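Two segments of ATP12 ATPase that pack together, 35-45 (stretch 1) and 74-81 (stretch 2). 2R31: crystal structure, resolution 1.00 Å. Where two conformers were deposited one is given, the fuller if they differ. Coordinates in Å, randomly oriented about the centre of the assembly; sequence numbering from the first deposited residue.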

# COMPACT_ATOMS: atom_id res chain seq x y z
N ARG A 35 -9.89 -3.24 20.74
CA ARG A 35 -8.47 -3.58 20.80
C ARG A 35 -8.07 -4.32 19.55
O ARG A 35 -8.91 -4.77 18.76
CB ARG A 35 -8.14 -4.42 22.04
CG ARG A 35 -8.26 -3.63 23.31
CD ARG A 35 -7.92 -4.27 24.60
NE ARG A 35 -7.90 -3.42 25.78
CZ ARG A 35 -6.81 -2.89 26.35
NH1 ARG A 35 -5.58 -3.10 25.86
NH2 ARG A 35 -6.97 -2.13 27.43
N THR A 36 -6.75 -4.40 19.33
CA THR A 36 -6.26 -5.24 18.25
C THR A 36 -6.42 -6.71 18.60
O THR A 36 -6.68 -7.08 19.73
CB THR A 36 -4.81 -4.90 17.90
OG1 THR A 36 -3.98 -5.32 18.98
CG2 THR A 36 -4.61 -3.40 17.65
N PRO A 37 -6.23 -7.61 17.64
CA PRO A 37 -6.34 -9.04 17.95
C PRO A 37 -5.38 -9.52 19.02
O PRO A 37 -5.77 -10.45 19.76
CB PRO A 37 -6.08 -9.71 16.60
CG PRO A 37 -6.53 -8.68 15.59
CD PRO A 37 -6.06 -7.39 16.20
N GLY A 38 -4.21 -8.92 19.13
CA GLY A 38 -3.23 -9.14 20.18
C GLY A 38 -3.52 -8.36 21.45
O GLY A 38 -2.66 -8.34 22.35
N LYS A 39 -4.69 -7.73 21.53
CA LYS A 39 -5.15 -7.04 22.73
C LYS A 39 -4.42 -5.73 23.01
O LYS A 39 -4.43 -5.21 24.11
CB LYS A 39 -5.09 -8.01 23.93
CG LYS A 39 -6.16 -9.07 23.79
CD LYS A 39 -6.35 -9.68 25.16
CE LYS A 39 -5.92 -11.14 25.18
NZ LYS A 39 -6.47 -11.96 24.05
N GLN A 40 -3.78 -5.14 22.02
CA GLN A 40 -3.15 -3.83 22.13
C GLN A 40 -4.22 -2.76 21.96
O GLN A 40 -5.21 -3.00 21.26
CB GLN A 40 -2.04 -3.63 21.12
CG GLN A 40 -0.94 -4.65 21.38
CD GLN A 40 0.18 -4.61 20.38
OE1 GLN A 40 0.51 -3.54 19.88
NE2 GLN A 40 0.73 -5.78 20.14
N PRO A 41 -4.10 -1.63 22.64
CA PRO A 41 -5.07 -0.58 22.41
C PRO A 41 -5.10 -0.17 20.95
O PRO A 41 -4.09 0.02 20.33
CB PRO A 41 -4.63 0.59 23.30
CG PRO A 41 -3.80 -0.07 24.35
CD PRO A 41 -3.11 -1.22 23.64
N LEU A 42 -6.27 -0.07 20.34
CA LEU A 42 -6.48 0.44 19.02
C LEU A 42 -6.65 1.95 19.18
O LEU A 42 -7.68 2.43 19.68
CB LEU A 42 -7.68 -0.16 18.29
CG LEU A 42 -7.87 0.32 16.86
CD1 LEU A 42 -6.82 -0.27 15.94
CD2 LEU A 42 -9.27 0.00 16.32
N ARG A 43 -5.66 2.73 18.78
CA ARG A 43 -5.69 4.18 18.82
C ARG A 43 -5.32 4.68 17.41
O ARG A 43 -4.35 4.21 16.83
CB ARG A 43 -4.76 4.77 19.86
CG ARG A 43 -5.19 4.45 21.27
CD ARG A 43 -6.48 5.13 21.74
NE ARG A 43 -6.78 4.77 23.12
CZ ARG A 43 -7.39 3.64 23.50
NH1 ARG A 43 -7.82 2.75 22.63
NH2 ARG A 43 -7.58 3.38 24.79
N LEU A 44 -6.12 5.61 16.88
CA LEU A 44 -6.01 6.02 15.49
C LEU A 44 -5.64 7.49 15.36
O LEU A 44 -6.01 8.32 16.21
CB LEU A 44 -7.37 5.80 14.82
CG LEU A 44 -7.93 4.38 15.03
CD1 LEU A 44 -9.36 4.38 14.55
CD2 LEU A 44 -7.09 3.34 14.32
N PRO A 45 -4.94 7.86 14.30
CA PRO A 45 -4.39 9.23 14.21
C PRO A 45 -5.39 10.29 13.84
O PRO A 45 -5.10 11.48 14.05
CB PRO A 45 -3.29 9.12 13.15
CG PRO A 45 -3.75 7.97 12.30
CD PRO A 45 -4.32 6.99 13.28
N SER A 74 -5.84 -2.87 8.31
CA SER A 74 -4.69 -1.98 8.16
C SER A 74 -4.28 -1.34 9.46
O SER A 74 -3.09 -1.24 9.77
CB SER A 74 -5.04 -0.91 7.12
OG SER A 74 -5.27 -1.34 5.85
N ALA A 75 -5.25 -0.91 10.27
CA ALA A 75 -4.92 -0.32 11.56
C ALA A 75 -4.30 -1.32 12.50
O ALA A 75 -3.35 -1.00 13.24
CB ALA A 75 -6.17 0.30 12.17
N ASN A 76 -4.80 -2.56 12.51
CA ASN A 76 -4.20 -3.61 13.33
C ASN A 76 -2.75 -3.79 12.95
O ASN A 76 -1.85 -3.95 13.79
CB ASN A 76 -4.96 -4.92 13.16
CG ASN A 76 -6.31 -4.94 13.84
OD1 ASN A 76 -6.59 -4.18 14.75
ND2 ASN A 76 -7.14 -5.91 13.39
N SER A 77 -2.43 -3.80 11.65
CA SER A 77 -1.04 -3.94 11.19
C SER A 77 -0.20 -2.74 11.57
O SER A 77 0.94 -2.86 11.98
CB SER A 77 -1.03 -4.18 9.69
OG SER A 77 0.30 -4.30 9.24
N ALA A 78 -0.77 -1.55 11.44
CA ALA A 78 -0.03 -0.35 11.84
C ALA A 78 0.40 -0.46 13.29
O ALA A 78 1.54 -0.16 13.67
CB ALA A 78 -0.87 0.90 11.63
N ILE A 79 -0.52 -0.85 14.17
CA ILE A 79 -0.26 -0.87 15.60
C ILE A 79 0.61 -2.04 15.98
O ILE A 79 1.58 -1.87 16.78
CB ILE A 79 -1.61 -0.86 16.37
CG1 ILE A 79 -2.34 0.45 16.14
CG2 ILE A 79 -1.38 -1.12 17.88
CD1 ILE A 79 -3.83 0.41 16.40
N GLU A 80 0.34 -3.24 15.48
CA GLU A 80 1.02 -4.44 15.93
C GLU A 80 2.35 -4.69 15.23
O GLU A 80 3.25 -5.31 15.84
CB GLU A 80 0.17 -5.69 15.72
CG GLU A 80 -1.10 -5.65 16.58
CD GLU A 80 -1.80 -6.94 16.70
OE1 GLU A 80 -1.56 -7.89 15.91
OE2 GLU A 80 -2.59 -7.18 17.63
N LYS A 81 2.49 -4.27 13.98
CA LYS A 81 3.62 -4.60 13.12
C LYS A 81 4.44 -3.39 12.71
O LYS A 81 5.64 -3.37 12.91
CB LYS A 81 3.15 -5.41 11.92
CG LYS A 81 2.42 -6.69 12.25
CD LYS A 81 1.63 -7.51 11.29
CE LYS A 81 0.75 -6.85 10.28
NZ LYS A 81 0.43 -7.59 9.05
O HOH W 1 -9.21 -4.17 15.90
O HOH W 2 2.99 -6.29 18.41

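Three helical residues, Ile-79, Glu-80 and Asn-76, carry most of the helix's side of this contact, and all three meet Thr-36 in the irregular chain formed by residues 35-45. Together the two stretches bury 467 Å² of surface, counting both sides.

Ile-79 is covered most, losing 92 Å² to the other stretch. Its CA-to-CB bond points toward the loop, and the branching at CB lets one side chain reach two neighbourhoods. CG2 lies 4.0 Å from Thr-36 CG2, 3.7 Å from Gln-40 OE1 and 3.8 Å from Pro-41 O, so the methyl touches a mixed surface of carbon and oxygen. The longer branch ends at CD1, which lies 3.1 Å from Leu-42 CD1 and 3.8 Å from Arg-43 N. The approach of the two methyls is unusually short for carbon atoms; both residues were deposited in two conformers, of which one each is given, so the distance describes this pair of conformers. One helical turn back, Ala-75 continues the apolar surface. Its CB lies 3.9 Å from Leu-42 CD1 and 3.8 Å from Leu-44 CD2. Both leucines leave their backbone sideways, but their ends come nearer the helix, and the small alanine lets these branched ends settle close to it.

Glu-80, with 79 Å² covered, supplies the polar centre. Its CA-to-CB bond points sideways, yet the side chain is long enough, with chi1 m and chi2 t, to bring the carboxylate to the loop. There OE2 accepts two hydrogen bonds: from Thr-36 OG1 at 2.7 Å and from Gly-38 N at 2.8 Å. A carboxylate oxygen suits this place because it can accept more than one hydrogen. The donors are brought together by a type I beta turn from Thr-36 to Lys-39, closed by the bond from Lys-39 N to Thr-36 O at 2.8 Å. Thr-36 OG1 also accepts a hydrogen bond from Gln-40 N at 3.1 Å, so the hydroxyl links the loop's own backbone to the helix while its CG2 faces Ile-79. Glycine fits at position 38 because a CB in the ideal position would lie 2.7 Å from Glu-80 OE2, a clash. Pro-37, with a phi of -59°, readily occupies the second position of the turn.

Asn-76, one turn before Glu-80, has 56 Å² covered and lies where the backbones draw close, its CA 5.6 Å from Thr-36 CA. Its amide makes no direct hydrogen bond to the loop: OD1 is 3.6 Å from Thr-36 CG2, and ND2 is 3.4 Å from Pro-37 CD. Instead, water 1 donates to Asn-76 OD1 and to Arg-35 O, both at 2.9 Å, making the polar link indirectly. A second bridge lies beside Glu-80, where water 2 accepts from Gln-40 NE2 at 2.9 Å and donates to Glu-80 O at 2.8 Å. The amide of Gln-40 thus serves a bridging water while its OE1 lies against Ile-79 CG2.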